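Local coordinates for protein Alpha/beta hydrolase (Xanthomonas campestris pv. campestris, PDB 2QJW) that is a putative, uncharacterised hydrolase of the alpha/beta superfamily that probably uses a serine nucleophile on a still unidentified substrate, at residues P121-H126 / S146-L151. Residues are numbered along the deposited sequence; the frame is centred on the assembly and turned at random.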
ATOM      1  N   PRO A 121      -3.616   2.634 -15.000  1.00 10.12           N
ATOM      2  CA  PRO A 121      -3.185   2.544 -13.574  1.00  9.64           C
ATOM      3  C   PRO A 121      -4.342   2.126 -12.659  1.00 10.97           C
ATOM      4  O   PRO A 121      -5.446   2.678 -12.763  1.00 10.74           O
ATOM      5  CB  PRO A 121      -2.720   3.913 -13.282  1.00 11.11           C
ATOM      6  CG  PRO A 121      -2.309   4.479 -14.656  1.00 14.92           C
ATOM      7  CD  PRO A 121      -3.272   3.931 -15.610  1.00 11.14           C
ATOM      8  N   ILE A 122      -4.094   1.100 -11.860  1.00  8.83           N
ATOM      9  CA  ILE A 122      -5.061   0.581 -10.879  1.00  9.22           C
ATOM     10  C   ILE A 122      -4.401   0.594  -9.522  1.00  8.27           C
ATOM     11  O   ILE A 122      -3.262   0.114  -9.395  1.00  9.65           O
ATOM     12  CB  ILE A 122      -5.519  -0.838 -11.213  1.00  9.11           C
ATOM     13  CG1 ILE A 122      -6.161  -0.867 -12.629  1.00 11.46           C
ATOM     14  CG2 ILE A 122      -6.452  -1.394 -10.146  1.00 11.00           C
ATOM     15  CD1 ILE A 122      -6.372  -2.286 -13.174  1.00 13.32           C
ATOM     16  N   SER A 123      -5.098   1.161  -8.539  1.00  9.51           N
ATOM     17  CA  SER A 123      -4.666   1.159  -7.149  1.00  8.34           C
ATOM     18  C   SER A 123      -5.804   0.583  -6.324  1.00  6.61           C
ATOM     19  O   SER A 123      -6.926   1.024  -6.471  1.00  9.28           O
ATOM     20  CB  SER A 123      -4.278   2.539  -6.701  1.00 10.16           C
ATOM     21  OG  SER A 123      -3.904   2.578  -5.357  1.00 10.23           O
ATOM     22  N   ILE A 124      -5.481  -0.381  -5.461  1.00  7.46           N
ATOM     23  CA  ILE A 124      -6.456  -1.140  -4.701  1.00  7.89           C
ATOM     24  C   ILE A 124      -6.114  -1.009  -3.236  1.00  8.37           C
ATOM     25  O   ILE A 124      -4.940  -1.091  -2.855  1.00  8.06           O
ATOM     26  CB  ILE A 124      -6.449  -2.653  -5.112  1.00  9.29           C
ATOM     27  CG1 ILE A 124      -6.649  -2.839  -6.623  1.00 10.28           C
ATOM     28  CG2 ILE A 124      -7.470  -3.458  -4.290  1.00  9.39           C
ATOM     29  CD1 ILE A 124      -6.225  -4.230  -7.073  1.00 11.26           C
ATOM     30  N   VAL A 125      -7.141  -0.841  -2.423  1.00  7.98           N
ATOM     31  CA  VAL A 125      -7.043  -0.957  -0.948  1.00  7.88           C
ATOM     32  C   VAL A 125      -7.932  -2.125  -0.549  1.00  7.90           C
ATOM     33  O   VAL A 125      -9.114  -2.072  -0.800  1.00  8.92           O
ATOM     34  CB  VAL A 125      -7.400   0.305  -0.153  1.00  9.25           C
ATOM     35  CG1 VAL A 125      -7.251   0.083   1.356  1.00  9.10           C
ATOM     36  CG2 VAL A 125      -6.497   1.431  -0.634  1.00 10.51           C
ATOM     37  N   HIS A 126      -7.329  -3.181   0.045  1.00  7.78           N
ATOM     38  CA  HIS A 126      -8.132  -4.303   0.534  1.00  8.56           C
ATOM     39  C   HIS A 126      -7.798  -4.635   1.952  1.00  9.71           C
ATOM     40  O   HIS A 126      -6.765  -4.289   2.500  1.00 10.17           O
ATOM     41  CB  HIS A 126      -7.901  -5.506  -0.347  1.00  8.06           C
ATOM     42  CG  HIS A 126      -8.965  -6.522  -0.242  1.00 10.51           C
ATOM     43  ND1 HIS A 126     -10.238  -6.266  -0.663  1.00 12.16           N
ATOM     44  CD2 HIS A 126      -8.946  -7.792   0.223  1.00 11.66           C
ATOM     45  CE1 HIS A 126     -10.980  -7.343  -0.422  1.00 14.97           C
ATOM     46  NE2 HIS A 126     -10.213  -8.266   0.129  1.00 13.08           N
ATOM     47  N   SER A 146      -0.237  -6.728 -12.086  1.00 11.94           N
ATOM     48  CA  SER A 146       0.721  -5.931 -11.334  1.00 11.40           C
ATOM     49  C   SER A 146       0.064  -4.628 -10.840  1.00 10.95           C
ATOM     50  O   SER A 146       0.705  -3.615 -10.790  1.00 12.40           O
ATOM     51  CB  SER A 146       1.977  -5.645 -12.151  1.00 13.73           C
ATOM     52  OG  SER A 146       2.583  -6.877 -12.578  1.00 13.66           O
ATOM     53  N   ALA A 147      -1.198  -4.666 -10.351  1.00  9.56           N
ATOM     54  CA  ALA A 147      -1.872  -3.480  -9.848  1.00  9.97           C
ATOM     55  C   ALA A 147      -1.315  -3.143  -8.501  1.00 10.28           C
ATOM     56  O   ALA A 147      -0.879  -4.032  -7.759  1.00 10.33           O
ATOM     57  CB  ALA A 147      -3.362  -3.725  -9.666  1.00  9.32           C
ATOM     58  N   ARG A 148      -1.191  -1.859  -8.178  0.70  8.61           N
ATOM     59  CA  ARG A 148      -0.747  -1.449  -6.851  0.70  9.07           C
ATOM     60  C   ARG A 148      -1.803  -1.971  -5.876  0.70  8.55           C
ATOM     61  O   ARG A 148      -2.990  -1.786  -6.084  0.70  9.73           O
ATOM     62  CB  ARG A 148      -0.507   0.045  -6.692  0.70  7.92           C
ATOM     63  CG  ARG A 148       0.127   0.447  -5.364  0.70 10.29           C
ATOM     64  CD  ARG A 148       0.529   1.881  -5.323  0.70 15.01           C
ATOM     65  NE  ARG A 148       1.543   2.115  -6.339  0.70 12.44           N
ATOM     66  CZ  ARG A 148       2.198   3.256  -6.520  0.70 13.05           C
ATOM     67  NH1 ARG A 148       1.987   4.306  -5.745  0.70 14.86           N
ATOM     68  NH2 ARG A 148       3.029   3.357  -7.552  0.70 14.60           N
ATOM     69  N   LEU A 149      -1.311  -2.565  -4.794  1.00  7.55           N
ATOM     70  CA  LEU A 149      -2.185  -3.183  -3.777  1.00  8.72           C
ATOM     71  C   LEU A 149      -1.706  -2.838  -2.403  1.00  9.09           C
ATOM     72  O   LEU A 149      -0.579  -3.112  -2.055  1.00  8.87           O
ATOM     73  CB  LEU A 149      -2.232  -4.686  -3.928  1.00  9.97           C
ATOM     74  CG  LEU A 149      -3.089  -5.476  -2.921  1.00  7.18           C
ATOM     75  CD1 LEU A 149      -4.519  -5.038  -2.873  1.00  8.83           C
ATOM     76  CD2 LEU A 149      -3.016  -6.976  -3.310  1.00  9.80           C
ATOM     77  N   LEU A 150      -2.612  -2.258  -1.625  1.00  8.96           N
ATOM     78  CA  LEU A 150      -2.413  -1.958  -0.183  1.00  8.43           C
ATOM     79  C   LEU A 150      -3.351  -2.799   0.643  1.00  6.84           C
ATOM     80  O   LEU A 150      -4.552  -2.755   0.411  1.00  8.80           O
ATOM     81  CB  LEU A 150      -2.678  -0.482   0.146  1.00  8.39           C
ATOM     82  CG  LEU A 150      -2.517  -0.054   1.585  1.00  9.98           C
ATOM     83  CD1 LEU A 150      -1.034  -0.107   1.914  1.00 12.91           C
ATOM     84  CD2 LEU A 150      -3.062   1.358   1.812  1.00  9.09           C
ATOM     85  N   LEU A 151      -2.748  -3.623   1.482  1.00  7.32           N
ATOM     86  CA  LEU A 151      -3.464  -4.511   2.409  1.00  7.91           C
ATOM     87  C   LEU A 151      -3.319  -3.915   3.784  1.00  8.49           C
ATOM     88  O   LEU A 151      -2.216  -3.703   4.276  1.00  9.89           O
ATOM     89  CB  LEU A 151      -2.908  -5.954   2.305  1.00  8.46           C
ATOM     90  CG  LEU A 151      -3.203  -6.645   0.975  1.00 10.64           C
ATOM     91  CD1 LEU A 151      -2.077  -7.537   0.564  1.00 13.62           C
ATOM     92  CD2 LEU A 151      -4.545  -7.373   1.096  1.00 10.37           C
TER
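Ile124 and Arg148 to Leu150 make the middle of a parallel strand pair: Ile124 N donates to Arg148 O (2.9 Å), and Ile124 O accepts from Leu150 N. Arg148 N to Ile122 O begins the series and His126 N to Leu150 O ends it. The bonds straighten along the strands, from 136° at the hydrogen of Arg148 to 165° at those of Leu150 and His126. Leu150 O also receives the CA-H of Val125 (CA to O 3.4 Å).

On the face that carries Ile124 and Leu149, the longer leucine chain brings Leu149 CD1 to Ile124 CG2 at 3.6 Å. The Ile124 chi1 of -55° puts CG1 beside the backbone N, and CD1 at the end of that branch reaches Ala147 CB (3.9 Å). A branched isoleucine can thus serve two neighbours, and alanine's lone methyl fits against Ile122 CG2 as well. Further along, Leu151 CD2 meets His126 CB at 4.1 Å. On the face of Val125 and Leu150, CG2 of Val125 lies 4.2 Å from Leu150 CD2.

Helix 135-145 links the strands as a beta-alpha-beta crossover; its Val138, Ile139 and Ala142 cover Ile124 and Leu149. Strand 99-103 bonds the far edge of 122-126, and Leu149 to Leu151 continue the sheet antiparallel into the second subunit.

His126, its NE2 hydrogen-bonded to Ile133 O, touches the probable Ser-His-Asp triad. The four N-H...O bonds satisfy their peptide groups within a buried strand pair bordering the presumed active site.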